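N-acetylmuramoyl-L-alanine amidase (Mycolicibacterium smegmatis, PDB 7AGM) probably hydrolyses the amide bond between N-acetylmuramic acid and L-alanine in peptidoglycan, as a zinc-dependent cell-wall amidase. Local coordinates at residues I10-P15 with N96-H101; P126-Q131 with L173-S178. All coordinates share one frame; numbering follows the deposited sequence.

Contact 1 of 2, residues I10-P15 with N96-H101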
loop_
_atom_site.group_PDB
_atom_site.type_symbol
_atom_site.label_atom_id
_atom_site.label_comp_id
_atom_site.label_asym_id
_atom_site.label_seq_id
_atom_site.Cartn_x
_atom_site.Cartn_y
_atom_site.Cartn_z
ATOM N N ILE A 10 11.177 -2.555 11.855
ATOM C CA ILE A 10 11.458 -2.612 10.422
ATOM C C ILE A 10 10.156 -2.554 9.638
ATOM O O ILE A 10 9.257 -3.376 9.854
ATOM C CB ILE A 10 12.239 -3.888 10.059
ATOM C CG1 ILE A 10 13.516 -3.997 10.895
ATOM C CG2 ILE A 10 12.532 -3.921 8.581
ATOM C CD1 ILE A 10 14.083 -5.389 10.910
ATOM N N VAL A 11 10.067 -1.608 8.705
ATOM C CA VAL A 11 8.914 -1.460 7.824
ATOM C C VAL A 11 9.385 -1.566 6.381
ATOM O O VAL A 11 10.309 -0.850 5.965
ATOM C CB VAL A 11 8.202 -0.111 8.050
ATOM C CG1 VAL A 11 7.058 0.078 7.049
ATOM C CG2 VAL A 11 7.711 0.008 9.495
ATOM N N PHE A 12 8.750 -2.449 5.612
ATOM C CA PHE A 12 8.972 -2.530 4.172
ATOM C C PHE A 12 7.878 -1.742 3.461
ATOM O O PHE A 12 6.683 -1.980 3.694
ATOM C CB PHE A 12 8.964 -3.985 3.703
ATOM C CG PHE A 12 9.322 -4.154 2.250
ATOM C CD1 PHE A 12 10.657 -4.159 1.845
ATOM C CD2 PHE A 12 8.337 -4.315 1.284
ATOM C CE1 PHE A 12 10.993 -4.318 0.501
ATOM C CE2 PHE A 12 8.669 -4.483 -0.050
ATOM C CZ PHE A 12 10.005 -4.481 -0.446
ATOM N N LEU A 13 8.290 -0.797 2.607
ATOM C CA LEU A 13 7.383 0.093 1.891
ATOM C C LEU A 13 7.383 -0.261 0.414
ATOM O O LEU A 13 8.449 -0.390 -0.199
ATOM C CB LEU A 13 7.809 1.553 2.074
ATOM C CG LEU A 13 7.734 2.079 3.508
ATOM C CD1 LEU A 13 8.426 3.438 3.606
ATOM C CD2 LEU A 13 6.278 2.162 3.980
ATOM N N ASP A 14 6.189 -0.398 -0.161
ATOM C CA ASP A 14 6.020 -0.801 -1.557
ATOM C C ASP A 14 5.158 0.208 -2.303
ATOM O O ASP A 14 3.922 0.105 -2.315
ATOM C CB ASP A 14 5.422 -2.205 -1.648
ATOM C CG ASP A 14 5.020 -2.575 -3.062
ATOM O OD1 ASP A 14 5.756 -2.210 -4.004
ATOM O OD2 ASP A 14 3.970 -3.238 -3.225
ATOM N N PRO A 15 5.775 1.190 -2.960
ATOM C CA PRO A 15 4.996 2.085 -3.833
ATOM C C PRO A 15 4.577 1.337 -5.089
ATOM O O PRO A 15 5.418 0.886 -5.874
ATOM C CB PRO A 15 5.969 3.230 -4.138
ATOM C CG PRO A 15 7.340 2.662 -3.905
ATOM C CD PRO A 15 7.215 1.504 -2.938
ATOM N N ASN A 96 9.564 -10.392 2.452
ATOM C CA ASN A 96 9.785 -11.548 3.318
ATOM C C ASN A 96 11.258 -11.708 3.682
ATOM O O ASN A 96 11.582 -12.112 4.808
ATOM C CB ASN A 96 9.247 -12.822 2.660
ATOM C CG ASN A 96 7.726 -12.875 2.647
ATOM O OD1 ASN A 96 7.068 -12.320 3.529
ATOM N ND2 ASN A 96 7.159 -13.543 1.647
ATOM N N SER A 97 12.168 -11.401 2.746
ATOM C CA SER A 97 13.603 -11.507 3.029
ATOM C C SER A 97 14.024 -10.603 4.176
ATOM O O SER A 97 15.035 -10.868 4.843
ATOM C CB SER A 97 14.419 -11.125 1.788
ATOM O OG SER A 97 14.171 -12.004 0.711
ATOM N N LEU A 98 13.275 -9.538 4.418
ATOM C CA LEU A 98 13.605 -8.592 5.463
ATOM C C LEU A 98 13.001 -8.970 6.810
ATOM O O LEU A 98 13.381 -8.374 7.823
ATOM C CB LEU A 98 13.145 -7.197 5.030
ATOM C CG LEU A 98 13.587 -5.986 5.827
ATOM C CD1 LEU A 98 15.112 -5.935 5.944
ATOM C CD2 LEU A 98 13.058 -4.728 5.149
ATOM N N ARG A 99 12.100 -9.956 6.846
ATOM C CA ARG A 99 11.381 -10.368 8.049
ATOM C C ARG A 99 10.912 -9.130 8.826
ATOM O O ARG A 99 11.232 -8.975 10.009
ATOM C CB ARG A 99 12.231 -11.283 8.926
ATOM C CG ARG A 99 12.972 -12.376 8.154
ATOM C CD ARG A 99 13.686 -13.332 9.092
ATOM N NE ARG A 99 12.698 -14.085 9.852
ATOM C CZ ARG A 99 12.230 -15.282 9.508
ATOM N NH1 ARG A 99 12.688 -15.900 8.427
ATOM N NH2 ARG A 99 11.307 -15.864 10.254
ATOM N N PRO A 100 10.169 -8.234 8.187
ATOM C CA PRO A 100 9.844 -6.951 8.812
ATOM C C PRO A 100 8.745 -7.088 9.852
ATOM O O PRO A 100 8.032 -8.093 9.933
ATOM C CB PRO A 100 9.343 -6.120 7.626
ATOM C CG PRO A 100 8.719 -7.126 6.730
ATOM C CD PRO A 100 9.529 -8.382 6.868
ATOM N N HIS A 101 8.603 -6.023 10.644
ATOM C CA HIS A 101 7.482 -5.926 11.568
ATOM C C HIS A 101 6.201 -5.455 10.894
ATOM O O HIS A 101 5.109 -5.718 11.409
ATOM C CB HIS A 101 7.847 -5.002 12.728
ATOM C CG HIS A 101 9.030 -5.480 13.497
ATOM N ND1 HIS A 101 10.307 -5.021 13.262
ATOM C CD2 HIS A 101 9.138 -6.433 14.452
ATOM C CE1 HIS A 101 11.148 -5.645 14.069
ATOM N NE2 HIS A 101 10.463 -6.506 14.802
#

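Contact 2 of 2, residues P126-Q131 with L173-S178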
loop_
_atom_site.group_PDB
_atom_site.type_symbol
_atom_site.label_atom_id
_atom_site.label_comp_id
_atom_site.label_asym_id
_atom_site.label_seq_id
_atom_site.Cartn_x
_atom_site.Cartn_y
_atom_site.Cartn_z
ATOM N N PRO A 126 -6.986 -16.208 5.262
ATOM C CA PRO A 126 -5.558 -16.160 5.586
ATOM C C PRO A 126 -4.845 -17.449 5.205
ATOM O O PRO A 126 -5.407 -18.549 5.265
ATOM C CB PRO A 126 -5.551 -15.954 7.102
ATOM C CG PRO A 126 -6.840 -16.597 7.567
ATOM C CD PRO A 126 -7.834 -16.295 6.469
ATOM N N LEU A 127 -3.574 -17.301 4.832
ATOM C CA LEU A 127 -2.731 -18.423 4.449
ATOM C C LEU A 127 -1.682 -18.777 5.493
ATOM O O LEU A 127 -0.988 -19.787 5.327
ATOM C CB LEU A 127 -2.038 -18.135 3.108
ATOM C CG LEU A 127 -2.994 -18.014 1.917
ATOM C CD1 LEU A 127 -2.251 -17.478 0.704
ATOM C CD2 LEU A 127 -3.622 -19.361 1.602
ATOM N N ASN A 128 -1.567 -17.992 6.560
ATOM C CA ASN A 128 -0.602 -18.228 7.627
ATOM C C ASN A 128 -1.018 -17.399 8.839
ATOM O O ASN A 128 -1.997 -16.646 8.799
ATOM C CB ASN A 128 0.836 -17.930 7.166
ATOM C CG ASN A 128 1.011 -16.505 6.660
ATOM O OD1 ASN A 128 0.548 -15.554 7.285
ATOM N ND2 ASN A 128 1.668 -16.356 5.515
ATOM N N ALA A 129 -0.234 -17.522 9.916
ATOM C CA ALA A 129 -0.586 -16.879 11.178
ATOM C C ALA A 129 -0.498 -15.362 11.090
ATOM O O ALA A 129 -1.303 -14.658 11.709
ATOM C CB ALA A 129 0.309 -17.394 12.306
ATOM N N ALA A 130 0.486 -14.833 10.357
ATOM C CA ALA A 130 0.559 -13.382 10.205
ATOM C C ALA A 130 -0.703 -12.850 9.546
ATOM O O ALA A 130 -1.257 -11.830 9.975
ATOM C CB ALA A 130 1.781 -12.987 9.376
ATOM N N GLN A 131 -1.197 -13.558 8.531
ATOM C CA GLN A 131 -2.379 -13.107 7.812
ATOM C C GLN A 131 -3.640 -13.245 8.649
ATOM O O GLN A 131 -4.568 -12.442 8.502
ATOM C CB GLN A 131 -2.525 -13.886 6.506
ATOM C CG GLN A 131 -1.387 -13.592 5.533
ATOM C CD GLN A 131 -1.526 -14.324 4.216
ATOM O OE1 GLN A 131 -2.599 -14.822 3.871
ATOM N NE2 GLN A 131 -0.429 -14.401 3.471
ATOM N N LEU A 173 1.245 -13.627 -0.515
ATOM C CA LEU A 173 2.562 -14.224 -0.343
ATOM C C LEU A 173 3.302 -13.711 0.886
ATOM O O LEU A 173 4.344 -14.279 1.240
ATOM C CB LEU A 173 3.407 -14.012 -1.606
ATOM C CG LEU A 173 2.925 -14.738 -2.868
ATOM C CD1 LEU A 173 3.570 -14.169 -4.130
ATOM C CD2 LEU A 173 3.193 -16.238 -2.749
ATOM N N ALA A 174 2.791 -12.670 1.545
ATOM C CA ALA A 174 3.475 -12.124 2.714
ATOM C C ALA A 174 3.424 -13.095 3.882
ATOM O O ALA A 174 2.389 -13.711 4.160
ATOM C CB ALA A 174 2.834 -10.800 3.133
ATOM N N GLN A 175 4.546 -13.195 4.592
ATOM C CA GLN A 175 4.677 -14.034 5.778
ATOM C C GLN A 175 4.859 -13.210 7.046
ATOM O O GLN A 175 5.146 -13.775 8.110
ATOM C CB GLN A 175 5.822 -15.035 5.587
ATOM C CG GLN A 175 5.648 -15.916 4.347
ATOM C CD GLN A 175 6.835 -16.820 4.102
ATOM O OE1 GLN A 175 7.730 -16.926 4.939
ATOM N NE2 GLN A 175 6.852 -17.478 2.949
ATOM N N PHE A 176 4.680 -11.895 6.951
ATOM C CA PHE A 176 4.819 -10.920 8.021
ATOM C C PHE A 176 3.671 -9.940 7.863
ATOM O O PHE A 176 3.017 -9.922 6.818
ATOM C CB PHE A 176 6.192 -10.234 7.905
ATOM C CG PHE A 176 7.311 -11.220 7.994
ATOM C CD1 PHE A 176 7.792 -11.859 6.858
ATOM C CD2 PHE A 176 7.802 -11.599 9.229
ATOM C CE1 PHE A 176 8.766 -12.838 6.959
ATOM C CE2 PHE A 176 8.781 -12.579 9.334
ATOM C CZ PHE A 176 9.264 -13.193 8.203
ATOM N N PRO A 177 3.363 -9.150 8.891
ATOM C CA PRO A 177 2.146 -8.324 8.841
ATOM C C PRO A 177 2.172 -7.385 7.641
ATOM O O PRO A 177 3.180 -6.721 7.378
ATOM C CB PRO A 177 2.189 -7.550 10.162
ATOM C CG PRO A 177 2.955 -8.445 11.071
ATOM C CD PRO A 177 4.013 -9.077 10.209
ATOM N N SER A 178 1.053 -7.333 6.905
ATOM C CA SER A 178 1.053 -6.664 5.606
ATOM C C SER A 178 -0.342 -6.181 5.247
ATOM O O SER A 178 -1.319 -6.925 5.398
ATOM C CB SER A 178 1.575 -7.622 4.528
ATOM O OG SER A 178 1.693 -6.982 3.270
HETATM O O HOH W 1 3.205 -16.001 9.216
#

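Contact 1 of 2, residues I10-P15 with N96-H101
I10 and H101 hold the start of strand 10-15 against the end of the helix-to-strand connection 99-101. The strand is part of the mixed central sheet of the Amidase_3 fold. Helix 88-98 ends beside it, R99 leaves the helical conformation with positive phi (43°), and the chain then turns into parallel strand 102-109. Two hydrogen bonds join I10 to H101. The backbone N of H101 gives to I10 O at 2.8 Å. In return, I10 N gives to the ring nitrogen ND1 of H101 at 3.0 Å, nearly in the plane of the imidazole. The H101 side chain has CG beside its own backbone N (chi1 -60°), and ND1 is the ring atom turned to the strand. ND1 is thus the acceptor, and a neutral ring would probably carry its proton on NE2.

The close packing beside these bonds is mostly apolar. I10 CG2 lies anti to its backbone N and meets both CG and CD2 of L98, the latter at 3.6 Å. P100 CB comes up to the carbonyl oxygen of I10 at 3.5 Å and also borders I10 CG2. Further along the strand the fit is looser. F12 is buried; L98 meets the edge of its ring, and P100 CG lies farther off its CB. A75 of strand 73-76 also touches both F12 and L98. The outer side, at I10, L98 and H101, is partly exposed, and R99, an exposed residue, starts away from the strand. At the inner limit of the contact, L98 CD2 stands 4.1 Å from F12 CD1, near the plane of the phenyl ring.

Contact 2 of 2, residues P126-Q131 with L173-S178
A130, in the first turn of helix 129-132, faces the irregular segment 173-178, and its CA comes within 5.4 Å of the CA of F176. The main link is the carbonyl oxygen of A174, which accepts from two side-chain amides. N128 ND2 gives to it at 3.1 Å with a nearly straight N-H...O angle of 169°. Q131 NE2 gives to the same oxygen at 3.0 Å and lies in the plane of the A174 carbonyl. In each bond the oxygen lies close to the plane of the donating amide.

Further bonds hold both amides. N128 CG sits between the backbone N and the carbonyl carbon (chi1 57°), and OD1 accepts from Q131 N at 2.9 Å. N128 thus uses its oxygen to cap the helix and its nitrogen to reach the loop. The Q131 chain runs extended beyond CG. Its OE1 accepts from L127 N at 2.8 Å, with the donor above the carbonyl plane, and also from S123 OG. Its NE2 has a further acceptor in N172 O. These bonds would set which way round the Q131 amide is turned.

Apolar packing is slight. A130 CB rests on the loop backbone, 3.7 Å from Q175 O, and is also close to the carbonyl carbon of F176. A water bridges the two segments beside it, accepting from A130 N and donating to Q175 O. The Q175 side chain starts away from the helix, although its CG borders N128 ND2. The arrangement is an asparagine N-cap, here joining a helix start to the loop that leads into central-sheet strand 178-185.

How the contacts relate
The contacts come in series along the chain: contact 1 closes at H101 before contact 2 opens at P126. Their centres are about 12 Å apart, and they meet directly. N96, near the end of helix 88-98, probably hydrogen-bonds through OD1 to Q175 N and through ND2 to L173 O, each at 2.9 Å. F176 CB also packs on P100 O. Segments 96-101 and 173-178 lead into strands 102-109 and 178-185, parallel neighbours in the central sheet, while 10-15 lies on the other side of 102-109. N96, P100 and F176 thus join the two contacts within the connections that enter these neighbouring strands. Strand 102-109 also carries H107, a zinc ligand.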